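Local coordinates for 8-amino-8-demethylriboflavin N,N-dimethyltransferase (Streptomyces davawensis, PDB 4D7K), which catalyses the two S-adenosyl methionine-dependent N-methylations that turn 8-amino-8-demethylriboflavin into the antibiotic roseoflavin, at residues G57-P60 with S61-R64; P46-T49 with A50-A53. All coordinates share one frame; numbering follows the deposited sequence. Where two conformers were deposited one is given.

Contact 1 of 2, residues G57-P60 with S61-R64; sequences GSDP and SRLR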
# COMPACT_ATOMS: atom_id res chain seq x y z
N GLY A 57 0.61 -5.73 -26.19
CA GLY A 57 1.10 -4.57 -26.90
C GLY A 57 2.11 -3.80 -26.06
O GLY A 57 2.10 -2.57 -26.03
N SER A 58 2.98 -4.54 -25.38
CA SER A 58 3.94 -3.94 -24.46
C SER A 58 5.37 -4.00 -24.97
O SER A 58 5.72 -4.86 -25.78
CB SER A 58 3.87 -4.65 -23.10
OG SER A 58 2.57 -4.57 -22.55
N ASP A 59 6.20 -3.09 -24.48
CA ASP A 59 7.63 -3.20 -24.66
C ASP A 59 8.10 -4.44 -23.90
O ASP A 59 7.85 -4.55 -22.70
CB ASP A 59 8.35 -1.94 -24.16
CG ASP A 59 9.86 -2.08 -24.19
OD1 ASP A 59 10.46 -1.93 -25.27
OD2 ASP A 59 10.45 -2.33 -23.11
N PRO A 60 8.77 -5.37 -24.60
CA PRO A 60 9.23 -6.62 -23.97
C PRO A 60 10.14 -6.37 -22.76
O PRO A 60 9.97 -7.01 -21.72
CB PRO A 60 10.00 -7.32 -25.09
CG PRO A 60 9.41 -6.77 -26.35
CD PRO A 60 9.07 -5.34 -26.04
N SER A 61 11.09 -5.45 -22.91
CA SER A 61 12.08 -5.18 -21.87
C SER A 61 11.45 -4.76 -20.55
O SER A 61 11.85 -5.23 -19.48
CB SER A 61 13.05 -4.10 -22.34
OG SER A 61 13.89 -3.68 -21.28
N ARG A 62 10.47 -3.86 -20.61
CA ARG A 62 9.84 -3.36 -19.40
C ARG A 62 8.73 -4.28 -18.88
O ARG A 62 8.43 -4.28 -17.68
CB ARG A 62 9.29 -1.95 -19.64
CG ARG A 62 10.40 -0.90 -19.73
CD ARG A 62 9.89 0.52 -19.82
NE ARG A 62 10.81 1.46 -19.17
CZ ARG A 62 10.49 2.20 -18.12
NH1 ARG A 62 9.26 2.15 -17.61
NH2 ARG A 62 11.39 3.01 -17.57
N LEU A 63 8.15 -5.09 -19.76
CA LEU A 63 7.15 -6.06 -19.33
C LEU A 63 7.81 -7.13 -18.47
O LEU A 63 7.27 -7.53 -17.44
CB LEU A 63 6.45 -6.71 -20.52
CG LEU A 63 5.42 -7.79 -20.14
CD1 LEU A 63 4.26 -7.19 -19.37
CD2 LEU A 63 4.92 -8.54 -21.37
N ARG A 64 8.98 -7.58 -18.91
CA ARG A 64 9.74 -8.59 -18.18
C ARG A 64 10.08 -8.13 -16.77
O ARG A 64 10.00 -8.91 -15.81
CB ARG A 64 11.03 -8.94 -18.92
CG ARG A 64 11.86 -10.01 -18.22
CD ARG A 64 13.15 -10.32 -18.96
NE ARG A 64 12.90 -10.83 -20.30
CZ ARG A 64 13.05 -10.11 -21.40
NH1 ARG A 64 13.46 -8.85 -21.31
NH2 ARG A 64 12.80 -10.64 -22.59
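Asp59 closes the N-terminal end of helix 60-72 by accepting from Arg62, a local capping contact in the tight loop that follows helix 49-56. With CG anti to the backbone N (chi1 173°), the carboxylate reaches back to the first turn, and OD2 accepts a hydrogen bond from N of Arg62 at 2.9 Å. That N-H arrives on the anti side of the oxygen, 21° out of the carboxylate plane, and the bond is moderately bent. OD2 also lies 3.2 Å from CB of Ser61, close against the base of that side chain. Placed at the amino end of the helix, the negative group probably gains from the helix dipole.

The main chain of the N-cap residue takes part as well: the carbonyl O of Asp59 accepts from N of Leu63 at 3.0 Å, and one residue on, O of Pro60 accepts from N of Arg64, also at 3.0 Å. Proline suits the first helical position, where no amide hydrogen is needed. Both helices belong to the dimerisation domain of the cation-independent O-methyltransferase family, whose helices and three-stranded antiparallel sheet are consistent with a winged-helix-like fold; Gly57 turns the chain between them at positive phi. Behind the cap, CB of Ser58 meets CB of Leu63 at 4.2 Å, and both side chains pack on Val124 of the second subunit. Arg62 runs away from the cap to the carbonyl O of Leu303 of that subunit, whereas Arg64 bends at chi3, bringing one guanidinium face over O of Pro60 while NH2 makes a salt bridge to Asp82.

Contact 2 of 2, residues P46-T49 with A50-A53; sequences PRTT and ADLA
Thr48 comes to Asp51 obliquely and caps the helix that follows. With chi1 at 71°, its OG1 lies between the backbone N and the carbonyl carbon and accepts a hydrogen bond from N of Asp51 at 3.2 Å, nearly straight. The carbonyl O of Thr48 accepts from N of Leu52 at 3.0 Å, and that of Thr49 from N of Ala53. OG1 of Thr49 turns instead to Asp82.

Arg47 was modelled in two conformers, in one of which its guanidinium stacks on the carboxylate of Asp51, the planes 20° apart although the side chains cross at about a right angle. In that conformer OD2 of Asp51 sits above one guanidinium face toward its rim, 3.1 Å from NH2 of Arg47, a salt bridge of charge alone with no N-H aimed at the oxygen. There a water also accepts from NH2 while donating to the carbonyl O of Asp51. At the base of the arginine, CB packs on CD2 of Leu52 at 3.9 Å. This is a threonine N-cap at a strand-to-helix junction, where strand 47-48, paired with strand 83-86, passes straight into helix 49-56 of the dimerisation domain.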
# COMPACT_ATOMS: atom_id res chain seq x y z
N PRO A 46 2.06 -21.70 -19.22
CA PRO A 46 3.13 -20.69 -19.30
C PRO A 46 3.24 -20.04 -20.67
O PRO A 46 2.90 -20.64 -21.68
CB PRO A 46 4.40 -21.50 -18.99
CG PRO A 46 3.94 -22.89 -18.61
CD PRO A 46 2.60 -23.07 -19.23
N ARG A 47 3.71 -18.80 -20.68
CA ARG A 47 3.95 -18.06 -21.91
C ARG A 47 5.28 -17.32 -21.79
O ARG A 47 5.70 -16.97 -20.68
CB ARG A 47 2.82 -17.07 -22.19
CG ARG A 47 1.42 -17.68 -22.23
CD ARG A 47 1.20 -18.48 -23.50
NE ARG A 47 1.35 -17.65 -24.70
CZ ARG A 47 1.47 -18.14 -25.93
NH1 ARG A 47 1.45 -19.45 -26.12
NH2 ARG A 47 1.60 -17.32 -26.96
N THR A 48 5.94 -17.08 -22.91
CA THR A 48 7.18 -16.33 -22.87
C THR A 48 6.90 -14.84 -22.79
O THR A 48 5.78 -14.39 -23.03
CB THR A 48 8.03 -16.61 -24.10
OG1 THR A 48 7.42 -16.00 -25.24
CG2 THR A 48 8.14 -18.12 -24.34
N THR A 49 7.93 -14.07 -22.44
CA THR A 49 7.83 -12.62 -22.41
C THR A 49 7.41 -12.06 -23.77
O THR A 49 6.53 -11.21 -23.85
CB THR A 49 9.17 -11.98 -22.00
OG1 THR A 49 9.57 -12.49 -20.72
CG2 THR A 49 9.02 -10.47 -21.91
N ALA A 50 8.05 -12.56 -24.82
CA ALA A 50 7.74 -12.13 -26.18
C ALA A 50 6.27 -12.32 -26.52
O ALA A 50 5.64 -11.43 -27.11
CB ALA A 50 8.60 -12.89 -27.18
N ASP A 51 5.71 -13.47 -26.16
CA ASP A 51 4.30 -13.75 -26.40
C ASP A 51 3.41 -12.78 -25.63
O ASP A 51 2.45 -12.22 -26.18
CB ASP A 51 3.95 -15.19 -26.00
CG ASP A 51 4.54 -16.23 -26.94
OD1 ASP A 51 4.87 -15.88 -28.10
OD2 ASP A 51 4.67 -17.40 -26.52
N LEU A 52 3.72 -12.58 -24.36
CA LEU A 52 2.94 -11.69 -23.51
C LEU A 52 3.09 -10.25 -23.98
O LEU A 52 2.17 -9.44 -23.84
CB LEU A 52 3.36 -11.85 -22.05
CG LEU A 52 3.08 -13.24 -21.48
CD1 LEU A 52 3.72 -13.43 -20.12
CD2 LEU A 52 1.58 -13.49 -21.40
N ALA A 53 4.24 -9.93 -24.56
CA ALA A 53 4.48 -8.59 -25.09
C ALA A 53 3.54 -8.29 -26.26
O ALA A 53 2.94 -7.21 -26.33
CB ALA A 53 5.93 -8.42 -25.52
O HOH W 1 0.70 -14.24 -27.38

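Overall arrangement
Both contacts are partly buried helix starts in the dimerisation domain, with centres about 9 Å apart. Contact 2 opens helix 49-56 from a strand, capped by a hydroxyl; contact 1 opens helix 60-72 from a loop, capped by a carboxylate. Buried Thr49, Leu52 and Ala53 of contact 2 pack on helix 60-72, where CD2 of Leu63 meets the backbone of Leu52 and Ala53; N of Ser58 probably hydrogen-bonds to O of Ala53 at 2.8 Å. Asp82 serves both Thr49 and Arg64. In contact 1, buried Leu63 and Arg62 meet the second subunit, whereas contact 2 touches no other chain of the assembly and has at its exposed side a surface ion pair formed in one modelled conformer of Arg47.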